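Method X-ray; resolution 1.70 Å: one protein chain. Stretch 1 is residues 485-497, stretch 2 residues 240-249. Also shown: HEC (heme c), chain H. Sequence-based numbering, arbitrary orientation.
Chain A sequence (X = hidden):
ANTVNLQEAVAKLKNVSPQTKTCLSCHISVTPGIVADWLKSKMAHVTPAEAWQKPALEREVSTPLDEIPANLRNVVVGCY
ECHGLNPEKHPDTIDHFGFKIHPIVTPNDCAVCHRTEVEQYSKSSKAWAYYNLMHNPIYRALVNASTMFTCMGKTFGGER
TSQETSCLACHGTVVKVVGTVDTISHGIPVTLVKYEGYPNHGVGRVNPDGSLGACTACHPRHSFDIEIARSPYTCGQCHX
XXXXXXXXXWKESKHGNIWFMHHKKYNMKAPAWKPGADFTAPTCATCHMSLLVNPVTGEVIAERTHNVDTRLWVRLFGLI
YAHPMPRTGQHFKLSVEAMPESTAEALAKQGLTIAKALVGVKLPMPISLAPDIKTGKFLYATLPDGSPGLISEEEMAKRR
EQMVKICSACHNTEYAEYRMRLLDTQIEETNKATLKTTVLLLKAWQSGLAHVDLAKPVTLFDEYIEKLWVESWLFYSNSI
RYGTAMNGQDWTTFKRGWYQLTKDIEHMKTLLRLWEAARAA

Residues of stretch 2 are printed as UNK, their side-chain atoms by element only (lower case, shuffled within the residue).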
# COMPACT_ATOMS: atom_id res chain seq x y z
N ALA A 485 19.33 1.00 0.53
CA ALA A 485 19.70 2.30 -0.03
C ALA A 485 18.83 3.44 0.49
O ALA A 485 19.33 4.55 0.69
CB ALA A 485 19.65 2.26 -1.56
N MET A 486 17.53 3.18 0.67
CA MET A 486 16.61 4.28 0.94
C MET A 486 15.83 4.12 2.26
O MET A 486 14.74 4.69 2.41
CB MET A 486 15.65 4.45 -0.24
CG MET A 486 16.37 5.08 -1.44
SD MET A 486 15.35 5.01 -2.92
CE MET A 486 15.61 3.28 -3.40
N ASN A 487 16.40 3.34 3.17
CA ASN A 487 15.96 3.29 4.56
C ASN A 487 14.60 2.65 4.75
O ASN A 487 13.75 3.18 5.47
CB ASN A 487 15.98 4.69 5.17
CG ASN A 487 17.27 5.40 4.92
OD1 ASN A 487 18.34 4.87 5.19
ND2 ASN A 487 17.18 6.60 4.36
N GLY A 488 14.39 1.51 4.10
CA GLY A 488 13.19 0.74 4.30
C GLY A 488 13.37 -0.15 5.52
O GLY A 488 14.43 -0.16 6.15
N GLN A 489 12.32 -0.89 5.85
CA GLN A 489 12.36 -1.85 6.93
C GLN A 489 11.71 -3.15 6.47
O GLN A 489 12.38 -4.16 6.30
CB GLN A 489 11.66 -1.28 8.17
CG GLN A 489 12.42 -0.13 8.85
CD GLN A 489 12.05 1.24 8.31
OE1 GLN A 489 11.05 1.40 7.61
NE2 GLN A 489 12.86 2.24 8.63
N ASP A 490 10.40 -3.13 6.24
CA ASP A 490 9.75 -4.39 5.87
C ASP A 490 10.03 -4.83 4.44
O ASP A 490 9.98 -6.03 4.15
CB ASP A 490 8.25 -4.40 6.22
CG ASP A 490 7.81 -5.74 6.81
OD1 ASP A 490 8.67 -6.62 7.06
OD2 ASP A 490 6.60 -5.90 7.07
N TRP A 491 10.37 -3.90 3.55
CA TRP A 491 10.75 -4.31 2.19
C TRP A 491 12.07 -5.07 2.17
O TRP A 491 12.36 -5.80 1.23
CB TRP A 491 10.73 -3.12 1.20
CG TRP A 491 9.50 -3.18 0.38
CD1 TRP A 491 9.35 -3.77 -0.84
CD2 TRP A 491 8.20 -2.72 0.76
NE1 TRP A 491 8.04 -3.68 -1.25
CE2 TRP A 491 7.32 -3.02 -0.29
CE3 TRP A 491 7.71 -2.05 1.89
CZ2 TRP A 491 5.96 -2.71 -0.24
CZ3 TRP A 491 6.37 -1.73 1.93
CH2 TRP A 491 5.51 -2.05 0.88
N THR A 492 12.88 -4.91 3.22
CA THR A 492 14.11 -5.69 3.32
C THR A 492 13.89 -7.00 4.08
O THR A 492 14.81 -7.80 4.22
CB THR A 492 15.22 -4.92 4.07
OG1 THR A 492 14.78 -4.64 5.41
CG2 THR A 492 15.53 -3.61 3.37
N THR A 493 12.67 -7.21 4.57
CA THR A 493 12.41 -8.34 5.46
C THR A 493 11.27 -9.26 4.97
O THR A 493 11.48 -10.08 4.08
CB THR A 493 12.15 -7.84 6.90
OG1 THR A 493 13.17 -6.88 7.25
CG2 THR A 493 12.17 -8.98 7.89
N PHE A 494 10.08 -9.15 5.56
CA PHE A 494 9.03 -10.14 5.31
C PHE A 494 8.21 -9.86 4.07
O PHE A 494 7.74 -10.79 3.41
CB PHE A 494 8.09 -10.23 6.51
CG PHE A 494 8.72 -10.79 7.75
CD1 PHE A 494 9.20 -12.09 7.78
CD2 PHE A 494 8.78 -10.02 8.90
CE1 PHE A 494 9.76 -12.61 8.95
CE2 PHE A 494 9.33 -10.52 10.05
CZ PHE A 494 9.82 -11.82 10.08
N LYS A 495 8.01 -8.59 3.76
CA LYS A 495 7.18 -8.21 2.63
C LYS A 495 7.80 -8.68 1.30
O LYS A 495 7.13 -9.30 0.47
CB LYS A 495 6.93 -6.69 2.63
CG LYS A 495 6.08 -6.17 1.47
CD LYS A 495 4.74 -6.91 1.40
CE LYS A 495 3.78 -6.23 0.45
NZ LYS A 495 2.94 -5.24 1.17
N ARG A 496 9.09 -8.43 1.10
CA ARG A 496 9.69 -8.70 -0.20
C ARG A 496 11.21 -8.84 -0.07
O ARG A 496 11.93 -8.74 -1.04
CB ARG A 496 9.35 -7.57 -1.18
CG ARG A 496 9.25 -8.00 -2.65
CD ARG A 496 8.00 -8.86 -2.90
NE ARG A 496 6.77 -8.08 -2.81
CZ ARG A 496 5.56 -8.63 -2.81
NH1 ARG A 496 5.42 -9.94 -2.89
NH2 ARG A 496 4.48 -7.86 -2.73
N GLY A 497 11.69 -9.07 1.15
CA GLY A 497 13.12 -8.99 1.42
C GLY A 497 13.78 -10.29 1.82
O GLY A 497 13.53 -11.32 1.20
N UNK A 240 7.10 0.95 -8.04
CA UNK A 240 6.37 0.21 -7.02
C UNK A 240 6.83 -1.23 -6.85
O UNK A 240 7.43 -1.83 -7.74
c UNK A 240 4.16 2.13 -6.08
c UNK A 240 4.04 1.40 -7.41
c UNK A 240 4.88 0.15 -7.38
c UNK A 240 2.58 1.00 -7.68
N UNK A 241 6.47 -1.76 -5.69
CA UNK A 241 6.53 -3.18 -5.37
C UNK A 241 5.84 -4.01 -6.46
O UNK A 241 4.83 -3.59 -7.02
c UNK A 241 5.65 -4.77 -3.59
c UNK A 241 5.77 -3.33 -4.04
o UNK A 241 4.51 -5.29 -3.61
o UNK A 241 6.67 -5.35 -3.19
N UNK A 242 6.36 -5.22 -6.75
CA UNK A 242 7.48 -5.96 -6.14
C UNK A 242 8.84 -5.75 -6.78
O UNK A 242 9.84 -6.08 -6.15
c UNK A 242 7.07 -7.42 -6.34
c UNK A 242 5.54 -6.07 -7.64
c UNK A 242 6.27 -7.40 -7.64
N UNK A 243 8.87 -5.25 -8.02
CA UNK A 243 10.11 -5.21 -8.79
C UNK A 243 10.97 -3.99 -8.54
O UNK A 243 12.21 -4.05 -8.56
c UNK A 243 8.72 -4.39 -10.81
o UNK A 243 7.64 -4.29 -10.17
o UNK A 243 8.91 -3.78 -11.90
c UNK A 243 9.82 -5.35 -10.31
N UNK A 244 10.33 -2.85 -8.30
CA UNK A 244 11.07 -1.60 -8.22
C UNK A 244 10.50 -0.72 -7.10
O UNK A 244 10.13 0.42 -7.33
c UNK A 244 11.92 -1.57 -10.63
c UNK A 244 9.60 -0.75 -10.14
c UNK A 244 11.04 -0.85 -9.59
N UNK A 245 10.49 -1.24 -5.85
CA UNK A 245 9.64 -0.69 -4.79
C UNK A 245 10.18 0.59 -4.16
O UNK A 245 10.13 0.71 -2.93
c UNK A 245 9.68 -1.79 -3.73
c UNK A 245 11.32 -2.36 -5.37
c UNK A 245 11.10 -2.34 -3.84
N UNK A 246 10.70 1.52 -4.95
CA UNK A 246 11.23 2.74 -4.36
C UNK A 246 10.15 3.57 -3.63
O UNK A 246 10.40 4.06 -2.52
c UNK A 246 12.01 3.56 -5.39
N UNK A 247 8.95 3.64 -4.19
CA UNK A 247 7.88 4.37 -3.52
C UNK A 247 7.53 3.76 -2.17
O UNK A 247 7.31 4.47 -1.19
c UNK A 247 4.47 7.27 -3.05
c UNK A 247 5.49 6.58 -3.66
c UNK A 247 3.41 5.18 -2.50
c UNK A 247 5.49 5.19 -3.71
c UNK A 247 4.44 4.50 -3.13
c UNK A 247 3.42 6.57 -2.47
c UNK A 247 6.61 4.47 -4.38
N UNK A 248 7.47 2.43 -2.13
CA UNK A 248 7.01 1.73 -0.93
C UNK A 248 8.04 1.82 0.16
O UNK A 248 7.72 2.02 1.33
c UNK A 248 6.78 0.27 -1.27
n UNK A 248 4.56 -0.10 -2.18
o UNK A 248 6.29 0.09 -3.61
c UNK A 248 5.85 0.08 -2.45
N UNK A 249 9.30 1.68 -0.24
CA UNK A 249 10.43 1.83 0.68
C UNK A 249 10.44 3.23 1.27
O UNK A 249 10.56 3.41 2.48
c UNK A 249 12.92 2.12 0.76
c UNK A 249 11.75 1.57 -0.06
c UNK A 249 11.94 0.07 -0.30
FE HEC H . 16.25 6.60 -4.46
CHA HEC H . 18.49 4.22 -5.55
CHB HEC H . 14.19 5.96 -7.11
CHC HEC H . 13.79 8.36 -2.94
CHD HEC H . 18.54 7.93 -2.40
NA HEC H . 16.34 5.36 -6.02
C1A HEC H . 17.31 4.39 -6.25
C2A HEC H . 16.87 3.56 -7.35
C3A HEC H . 15.67 4.01 -7.77
C4A HEC H . 15.32 5.16 -6.96
CMA HEC H . 14.79 3.47 -8.92
CAA HEC H . 17.66 2.35 -7.89
CBA HEC H . 18.29 2.72 -9.24
CGA HEC H . 19.23 1.58 -9.55
O1A HEC H . 18.77 0.54 -10.09
O2A HEC H . 20.44 1.71 -9.22
NB HEC H . 14.40 7.11 -4.98
C1B HEC H . 13.68 6.63 -6.05
C2B HEC H . 12.30 6.85 -5.81
C3B HEC H . 12.24 7.46 -4.62
C4B HEC H . 13.54 7.67 -4.10
CMB HEC H . 11.21 6.40 -6.84
CAB HEC H . 11.12 7.93 -3.71
CBB HEC H . 9.89 7.02 -3.74
NC HEC H . 16.17 7.96 -3.07
C1C HEC H . 15.06 8.52 -2.46
C2C HEC H . 15.50 9.47 -1.46
C3C HEC H . 16.75 9.07 -1.17
C4C HEC H . 17.23 8.28 -2.26
CMC HEC H . 14.46 9.99 -0.45
CAC HEC H . 17.82 9.53 -0.15
CBC HEC H . 17.33 10.07 1.20
ND HEC H . 18.22 6.15 -4.05
C1D HEC H . 18.96 6.83 -3.11
C2D HEC H . 20.26 6.24 -3.01
C3D HEC H . 20.24 5.07 -3.97
C4D HEC H . 18.93 5.09 -4.59
CMD HEC H . 21.41 6.68 -2.07
CAD HEC H . 21.38 4.10 -4.31
CBD HEC H . 22.16 4.85 -5.41
CGD HEC H . 22.86 3.86 -6.30
O1D HEC H . 22.39 2.70 -6.38
O2D HEC H . 23.90 4.21 -6.93

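Position 240 carries four carbons, forked at the second, and touches nothing on stretch 1; this is leucine. Leu-240 serves through its backbone, its O accepting from the N of position 244 at 3.1 Å.

Position 241 has two carbons, the second bearing two oxygens: a carboxylate of this length is aspartate. Its CB points toward stretch 1. Arg-496 NH2 donates to Asp-241 OD1 at 2.7 Å in a salt bridge, Arg-496 NE reaches Asp-241 OD2 at 2.8 Å, and Trp-491 NE1 reaches the same Asp-241 OD2 at 2.9 Å. Two side chains thus share one acid.

At 242, three carbons close a ring onto the backbone N, so it is proline, and the peptide bond before it is cis. Pro-242 CB lies 3.6 Å from Arg-496 NE, over one face of the guanidinium, whose edge is spent on the carboxylate.

Position 243 again shows two carbons and two oxygens, but its CB points away from stretch 1. It is aspartate, and Asp-243 takes no part in the contact.

Position 244, one carbon carrying two more, is out of reach of stretch 1: valine. Val-244 O accepts from the N of position 246 at 2.7 Å.

Position 245 is another three-carbon ring closed on N, a proline at the N-cap position of the helix. Pro-245 CB packs 3.5 Å from Trp-491 CD1.

A single carbon at 246 means alanine. Ala-246 CB points away overall, yet lies 4.1 Å from Met-486 CE.

Position 247 has one carbon and then a six-carbon ring, with no contact to stretch 1: phenylalanine. Phe-247 CA approaches heme CBB at 3.3 Å.

Position 248 has two carbons, the second with one oxygen and one nitrogen: asparagine. Asn-248 CB sits over the face of the Trp-491 six-membered ring, 3.4 Å from its centroid, while Asn-248 OD1 accepts from Asp-241 N at 2.8 Å, tying the loop to the helix.

Position 249, one carbon carrying two, is valine. Val-249 CG1 meets Met-486 CB at 3.7 Å, and Val-249 CG2 meets Trp-491 CB at 3.7 Å. Gly-488 N is also 3.7 Å from Val-249 CG1; a CB on that glycine would come within 3.2 Å of the same methyl, a tight fit.

The rule is a polar anchor beside an apolar seam. Asp-241 gathers the tryptophan and arginine N-H groups, while Pro-245, Asn-248 and Val-249 pack around Trp-491. At the other end, Met-486 joins this seam to the heme, its SD binding the iron (HEC FE) at 2.4 Å.

Stretch 2 240-249: LDPDVPAFNV
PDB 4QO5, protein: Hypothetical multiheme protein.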